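Local atomic coordinates of Bis(5'-nucleosyl)-tetraphosphatase [asymmetrical] (Caenorhabditis elegans, PDB entry 1KTG), a protein that hydrolyses diadenosine tetraphosphate (Ap4A) asymmetrically to AMP and ATP, using divalent metal ions, as a member of the Nudix hydrolase family. Residues I18-L23 and C110-A115; L22-Y27 and E103-K108. All blocks are in the same frame, centred on the assembly; numbering follows the deposited sequence.

Interaction 1. Residues I18-L23 and C110-A115; sequences IEFLLL and CELEDA. With MG (magnesium ion), chain E.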
loop_
_atom_site.group_PDB
_atom_site.type_symbol
_atom_site.label_atom_id
_atom_site.label_comp_id
_atom_site.label_asym_id
_atom_site.label_seq_id
_atom_site.Cartn_x
_atom_site.Cartn_y
_atom_site.Cartn_z
ATOM N N ILE A 18 13.337 4.523 -7.211
ATOM C CA ILE A 18 12.037 4.357 -6.585
ATOM C C ILE A 18 11.908 2.931 -6.046
ATOM O O ILE A 18 12.255 1.959 -6.735
ATOM C CB ILE A 18 10.908 4.618 -7.600
ATOM C CG1 ILE A 18 10.939 6.071 -8.100
ATOM C CG2 ILE A 18 9.550 4.286 -6.985
ATOM C CD1 ILE A 18 10.587 7.083 -7.065
ATOM N N GLU A 19 11.453 2.819 -4.805
ATOM C CA GLU A 19 11.170 1.535 -4.178
ATOM C C GLU A 19 9.812 1.623 -3.511
ATOM O O GLU A 19 9.467 2.664 -2.949
ATOM C CB GLU A 19 12.236 1.180 -3.140
ATOM C CG GLU A 19 13.620 0.975 -3.731
ATOM C CD GLU A 19 14.656 0.553 -2.688
ATOM O OE1 GLU A 19 14.455 0.839 -1.494
ATOM O OE2 GLU A 19 15.673 -0.058 -3.064
ATOM N N PHE A 20 9.044 0.540 -3.610
ATOM C CA PHE A 20 7.712 0.414 -2.998
ATOM C C PHE A 20 7.728 -0.502 -1.763
ATOM O O PHE A 20 8.374 -1.569 -1.764
ATOM C CB PHE A 20 6.715 -0.153 -4.024
ATOM C CG PHE A 20 6.569 0.701 -5.251
ATOM C CD1 PHE A 20 7.323 0.441 -6.374
ATOM C CD2 PHE A 20 5.713 1.792 -5.255
ATOM C CE1 PHE A 20 7.216 1.236 -7.505
ATOM C CE2 PHE A 20 5.595 2.592 -6.383
ATOM C CZ PHE A 20 6.360 2.311 -7.504
ATOM N N LEU A 21 7.003 -0.110 -0.719
ATOM C CA LEU A 21 6.955 -0.899 0.507
ATOM C C LEU A 21 5.855 -1.960 0.448
ATOM O O LEU A 21 4.697 -1.645 0.216
ATOM C CB LEU A 21 6.733 0.001 1.730
ATOM C CG LEU A 21 6.638 -0.709 3.092
ATOM C CD1 LEU A 21 7.938 -1.425 3.452
ATOM C CD2 LEU A 21 6.224 0.255 4.207
ATOM N N LEU A 22 6.234 -3.214 0.635
ATOM C CA LEU A 22 5.273 -4.298 0.704
ATOM C C LEU A 22 5.399 -4.977 2.059
ATOM O O LEU A 22 6.517 -5.103 2.602
ATOM C CB LEU A 22 5.486 -5.311 -0.421
ATOM C CG LEU A 22 5.220 -4.793 -1.834
ATOM C CD1 LEU A 22 5.499 -5.898 -2.841
ATOM C CD2 LEU A 22 3.794 -4.297 -1.991
ATOM N N LEU A 23 4.249 -5.419 2.579
ATOM C CA LEU A 23 4.139 -6.121 3.863
ATOM C C LEU A 23 3.591 -7.539 3.659
ATOM O O LEU A 23 2.652 -7.767 2.893
ATOM C CB LEU A 23 3.198 -5.375 4.806
ATOM C CG LEU A 23 3.384 -3.872 4.970
ATOM C CD1 LEU A 23 2.328 -3.349 5.935
ATOM C CD2 LEU A 23 4.780 -3.540 5.469
ATOM N N CYS A 110 10.863 -2.656 -2.426
ATOM C CA CYS A 110 11.010 -3.282 -3.731
ATOM C C CYS A 110 10.981 -2.342 -4.920
ATOM O O CYS A 110 10.097 -1.503 -5.021
ATOM C CB CYS A 110 9.861 -4.268 -3.955
ATOM S SG CYS A 110 9.457 -5.331 -2.551
ATOM N N GLU A 111 11.939 -2.530 -5.828
ATOM C CA GLU A 111 11.911 -1.867 -7.123
ATOM C C GLU A 111 10.678 -2.380 -7.893
ATOM O O GLU A 111 10.160 -3.462 -7.616
ATOM C CB GLU A 111 13.200 -2.118 -7.899
ATOM C CG GLU A 111 14.393 -1.390 -7.314
ATOM C CD GLU A 111 15.662 -1.603 -8.122
ATOM O OE1 GLU A 111 15.563 -1.667 -9.362
ATOM O OE2 GLU A 111 16.751 -1.681 -7.515
ATOM N N LEU A 112 10.200 -1.588 -8.840
ATOM C CA LEU A 112 8.949 -1.886 -9.540
ATOM C C LEU A 112 8.725 -3.340 -9.981
ATOM O O LEU A 112 7.694 -3.931 -9.691
ATOM C CB LEU A 112 8.816 -0.981 -10.757
ATOM C CG LEU A 112 7.581 -1.270 -11.614
ATOM C CD1 LEU A 112 6.300 -0.978 -10.843
ATOM C CD2 LEU A 112 7.643 -0.458 -12.882
ATOM N N GLU A 113 9.671 -3.909 -10.713
ATOM C CA GLU A 113 9.456 -5.248 -11.243
ATOM C C GLU A 113 9.384 -6.305 -10.146
ATOM O O GLU A 113 8.574 -7.230 -10.215
ATOM C CB GLU A 113 10.526 -5.577 -12.265
ATOM C CG GLU A 113 10.452 -4.680 -13.502
ATOM C CD GLU A 113 9.121 -4.759 -14.244
ATOM O OE1 GLU A 113 8.415 -5.794 -14.153
ATOM O OE2 GLU A 113 8.780 -3.775 -14.936
ATOM N N ASP A 114 10.224 -6.142 -9.132
ATOM C CA ASP A 114 10.261 -7.045 -7.993
ATOM C C ASP A 114 8.969 -6.916 -7.194
ATOM O O ASP A 114 8.390 -7.918 -6.729
ATOM C CB ASP A 114 11.462 -6.689 -7.115
ATOM C CG ASP A 114 11.683 -7.672 -6.000
ATOM O OD1 ASP A 114 11.944 -7.229 -4.850
ATOM O OD2 ASP A 114 11.626 -8.906 -6.176
ATOM N N ALA A 115 8.511 -5.679 -7.035
ATOM C CA ALA A 115 7.270 -5.433 -6.326
ATOM C C ALA A 115 6.115 -6.139 -7.030
ATOM O O ALA A 115 5.254 -6.745 -6.380
ATOM C CB ALA A 115 7.004 -3.938 -6.208
HETATM MG MG MG E . 17.671 -1.697 -5.679
HETATM O O HOH W 1 11.292 1.061 -9.241
HETATM O O HOH W 2 17.148 0.372 -5.207
HETATM O O HOH W 3 15.927 -2.174 -4.507
#
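The F20 ring presents its edge to the carbonyl of C110, with CD1 of F20 3.6 Å from C110 O. L112 CD1 and A115 CB approach this ring obliquely. F20 and L112 point the same way, side by side, and F20 CE1 lies 4.1 Å from L112 CD1. CG of F20 is anti to its own carbonyl carbon (chi1 -60°), beside the backbone N. At the backbone of F20 the two segments form an antiparallel hydrogen-bonded pair: F20 N donates to C110 O at 2.7 Å, almost straight at 176°, and C110 N donates back to F20 O. In this Nudix fold the pair is where strand 104-110 leaves strand 17-25 and, through the N-cap residue E111, turns into helix 112-119. An alanine in place of F20 would remove the ring beside L112 CD1 and would probably leave a gap between the sheet and the start of the helix. Further along, L22 CD1 touches C110 SG at 4.0 Å and A115 CB at 4.2 Å, while L128 of helix 122-137 packs on both L112 and A115. A water bridges the first helical turn to the strand, accepting from L112 N and donating to I18 O at 2.8 Å. E111 OE2 binds a magnesium ion at 2.0 Å, and two waters on that ion each donate to E19 OE2. The metal probably offsets repulsion between these carboxylates, whose other oxygens form salt bridges with R12 (from E19) and K17 (from E111).

Interaction 2. Residues L22-Y27 and E103-K108; sequences LLQASY and EHQNWK. With MG (magnesium ion), chain I; MG (magnesium ion), chain H; OH (hydroxide ion), chain D.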
loop_
_atom_site.group_PDB
_atom_site.type_symbol
_atom_site.label_atom_id
_atom_site.label_comp_id
_atom_site.label_asym_id
_atom_site.label_seq_id
_atom_site.Cartn_x
_atom_site.Cartn_y
_atom_site.Cartn_z
ATOM N N LEU A 22 6.234 -3.214 0.635
ATOM C CA LEU A 22 5.273 -4.298 0.704
ATOM C C LEU A 22 5.399 -4.977 2.059
ATOM O O LEU A 22 6.517 -5.103 2.602
ATOM C CB LEU A 22 5.486 -5.311 -0.421
ATOM C CG LEU A 22 5.220 -4.793 -1.834
ATOM C CD1 LEU A 22 5.499 -5.898 -2.841
ATOM C CD2 LEU A 22 3.794 -4.297 -1.991
ATOM N N LEU A 23 4.249 -5.419 2.579
ATOM C CA LEU A 23 4.139 -6.121 3.863
ATOM C C LEU A 23 3.591 -7.539 3.659
ATOM O O LEU A 23 2.652 -7.767 2.893
ATOM C CB LEU A 23 3.198 -5.375 4.806
ATOM C CG LEU A 23 3.384 -3.872 4.970
ATOM C CD1 LEU A 23 2.328 -3.349 5.935
ATOM C CD2 LEU A 23 4.780 -3.540 5.469
ATOM N N GLN A 24 4.185 -8.492 4.354
ATOM C CA GLN A 24 3.778 -9.875 4.231
ATOM C C GLN A 24 2.852 -10.250 5.382
ATOM O O GLN A 24 3.216 -10.128 6.560
ATOM C CB GLN A 24 5.000 -10.788 4.207
ATOM C CG GLN A 24 4.670 -12.181 3.770
ATOM C CD GLN A 24 5.810 -13.149 3.978
ATOM O OE1 GLN A 24 6.624 -12.978 4.889
ATOM N NE2 GLN A 24 5.863 -14.183 3.144
ATOM N N ALA A 25 1.650 -10.704 5.034
ATOM C CA ALA A 25 0.650 -11.076 6.023
ATOM C C ALA A 25 1.162 -12.197 6.907
ATOM O O ALA A 25 1.840 -13.105 6.444
ATOM C CB ALA A 25 -0.623 -11.510 5.341
ATOM N N SER A 26 0.794 -12.146 8.179
ATOM C CA SER A 26 1.218 -13.154 9.145
ATOM C C SER A 26 0.290 -14.368 9.155
ATOM O O SER A 26 0.530 -15.339 9.878
ATOM C CB SER A 26 1.240 -12.531 10.532
ATOM O OG SER A 26 -0.066 -12.133 10.898
ATOM N N TYR A 27 -0.770 -14.292 8.360
ATOM C CA TYR A 27 -1.766 -15.351 8.261
ATOM C C TYR A 27 -1.752 -15.867 6.818
ATOM O O TYR A 27 -1.608 -15.083 5.889
ATOM C CB TYR A 27 -3.148 -14.787 8.612
ATOM N N GLU A 103 -0.385 -8.229 12.414
ATOM C CA GLU A 103 -0.972 -8.556 11.106
ATOM C C GLU A 103 0.048 -8.912 10.013
ATOM O O GLU A 103 -0.328 -9.470 8.982
ATOM C CB GLU A 103 -1.907 -7.436 10.644
ATOM C CG GLU A 103 -3.171 -7.364 11.491
ATOM C CD GLU A 103 -4.220 -6.403 10.981
ATOM O OE1 GLU A 103 -3.920 -5.551 10.113
ATOM O OE2 GLU A 103 -5.358 -6.508 11.472
ATOM N N HIS A 104 1.327 -8.603 10.246
ATOM C CA HIS A 104 2.383 -8.868 9.271
ATOM C C HIS A 104 3.632 -9.475 9.893
ATOM O O HIS A 104 3.899 -9.298 11.088
ATOM C CB HIS A 104 2.694 -7.603 8.463
ATOM C CG HIS A 104 1.495 -7.103 7.729
ATOM N ND1 HIS A 104 0.560 -6.288 8.326
ATOM C CD2 HIS A 104 1.015 -7.392 6.495
ATOM C CE1 HIS A 104 -0.427 -6.067 7.478
ATOM N NE2 HIS A 104 -0.179 -6.727 6.363
ATOM N N GLN A 105 4.377 -10.217 9.072
ATOM C CA GLN A 105 5.525 -10.965 9.563
ATOM C C GLN A 105 6.839 -10.556 8.909
ATOM O O GLN A 105 7.899 -11.018 9.325
ATOM C CB GLN A 105 5.294 -12.470 9.375
ATOM C CG GLN A 105 5.079 -12.912 7.918
ATOM C CD GLN A 105 4.954 -14.419 7.788
ATOM O OE1 GLN A 105 5.519 -15.023 6.878
ATOM N NE2 GLN A 105 4.225 -15.031 8.710
ATOM N N ASN A 106 6.773 -9.701 7.891
ATOM C CA ASN A 106 7.986 -9.229 7.216
ATOM C C ASN A 106 7.627 -8.092 6.268
ATOM O O ASN A 106 6.454 -7.803 6.057
ATOM C CB ASN A 106 8.615 -10.385 6.423
ATOM C CG ASN A 106 10.106 -10.166 6.100
ATOM O OD1 ASN A 106 10.700 -10.939 5.348
ATOM N ND2 ASN A 106 10.710 -9.141 6.686
ATOM N N TRP A 107 8.633 -7.419 5.730
ATOM C CA TRP A 107 8.407 -6.364 4.756
ATOM C C TRP A 107 9.580 -6.330 3.808
ATOM O O TRP A 107 10.595 -6.966 4.048
ATOM C CB TRP A 107 8.218 -4.994 5.433
ATOM C CG TRP A 107 9.480 -4.324 5.926
ATOM C CD1 TRP A 107 10.312 -3.521 5.202
ATOM C CD2 TRP A 107 10.027 -4.368 7.248
ATOM N NE1 TRP A 107 11.350 -3.081 5.986
ATOM C CE2 TRP A 107 11.192 -3.579 7.250
ATOM C CE3 TRP A 107 9.643 -4.989 8.438
ATOM C CZ2 TRP A 107 11.983 -3.412 8.383
ATOM C CZ3 TRP A 107 10.432 -4.821 9.563
ATOM C CH2 TRP A 107 11.587 -4.043 9.527
ATOM N N LYS A 108 9.437 -5.588 2.719
ATOM C CA LYS A 108 10.532 -5.423 1.770
ATOM C C LYS A 108 10.357 -4.128 1.004
ATOM O O LYS A 108 9.235 -3.744 0.660
ATOM C CB LYS A 108 10.592 -6.586 0.783
ATOM C CG LYS A 108 11.892 -6.635 -0.017
ATOM C CD LYS A 108 11.944 -7.864 -0.924
ATOM C CE LYS A 108 13.162 -7.888 -1.841
ATOM N NZ LYS A 108 13.003 -8.912 -2.943
HETATM MG MG MG I . -4.785 -3.715 9.338
HETATM MG MG MG H . -7.204 -5.688 11.038
HETATM O O OH D . -6.462 -3.870 10.694
HETATM O O HOH W 4 -9.206 -4.664 10.859
HETATM O O HOH W 5 -8.159 -7.546 11.547
HETATM O O HOH W 6 -7.240 -5.157 13.237
HETATM O O HOH W 7 -3.830 -2.793 11.071
#
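L23 meets both H104 and W107: CB and CD1 meet the imidazole, CD2 the tryptophan. L23 CB sits against the imidazole, 3.4 Å from H104 CD2. Beyond CG, set anti to the carbonyl carbon (chi1 -48°), the two methyls part: L23 CD1 stands over the centre of one face of the H104 ring in a CH-pi contact, 4.1 Å from the centroid, while L23 CD2 meets W107 CB, 3.7 Å away. The imidazole and the leucine cross at about a right angle. The backbones pair as antiparallel strands, L22 with K108 by two hydrogen bonds; strand 104-110 pairs with strand 17-25 in the Nudix sheet, and its start lies at the magnesium cluster. Q105 N donates to Q24 O at 2.8 Å where the chain turns a corner, and S26 N donates to E103 O at 3.0 Å. These bonds hold the backbone from which E103 extends away to the metals. Its carboxylate spans two magnesium ions, E103 OE1 binding one at 2.2 Å and E103 OE2 the other at 2.1 Å, with a hydroxide ion bridging the pair. E52 and E56 of the Nudix-box helix also bind magnesium at this site.

In the fold
Strand 17-25 enters after strand 3-14 and supplies the first partner of both contacts. Interaction 2 closes a loop of 75 residues that includes strand 32-38, the Nudix-box helix 45-57 and strands 64-78 and 81-92. Interaction 1 closes the wider loop of 86 residues, so interaction 2 nests inside it, as expected for strand 104-110 running antiparallel to strand 17-25; the two share L22 and L23. One end of this strand pair thus lies at the metal cluster and the other at the start of helix 112-119. A salt bridge from K108 NZ to D114 OD1 (2.8 Å) ties the contacts together, and L21 CD1 packs on W107 CD1 at 3.6 Å.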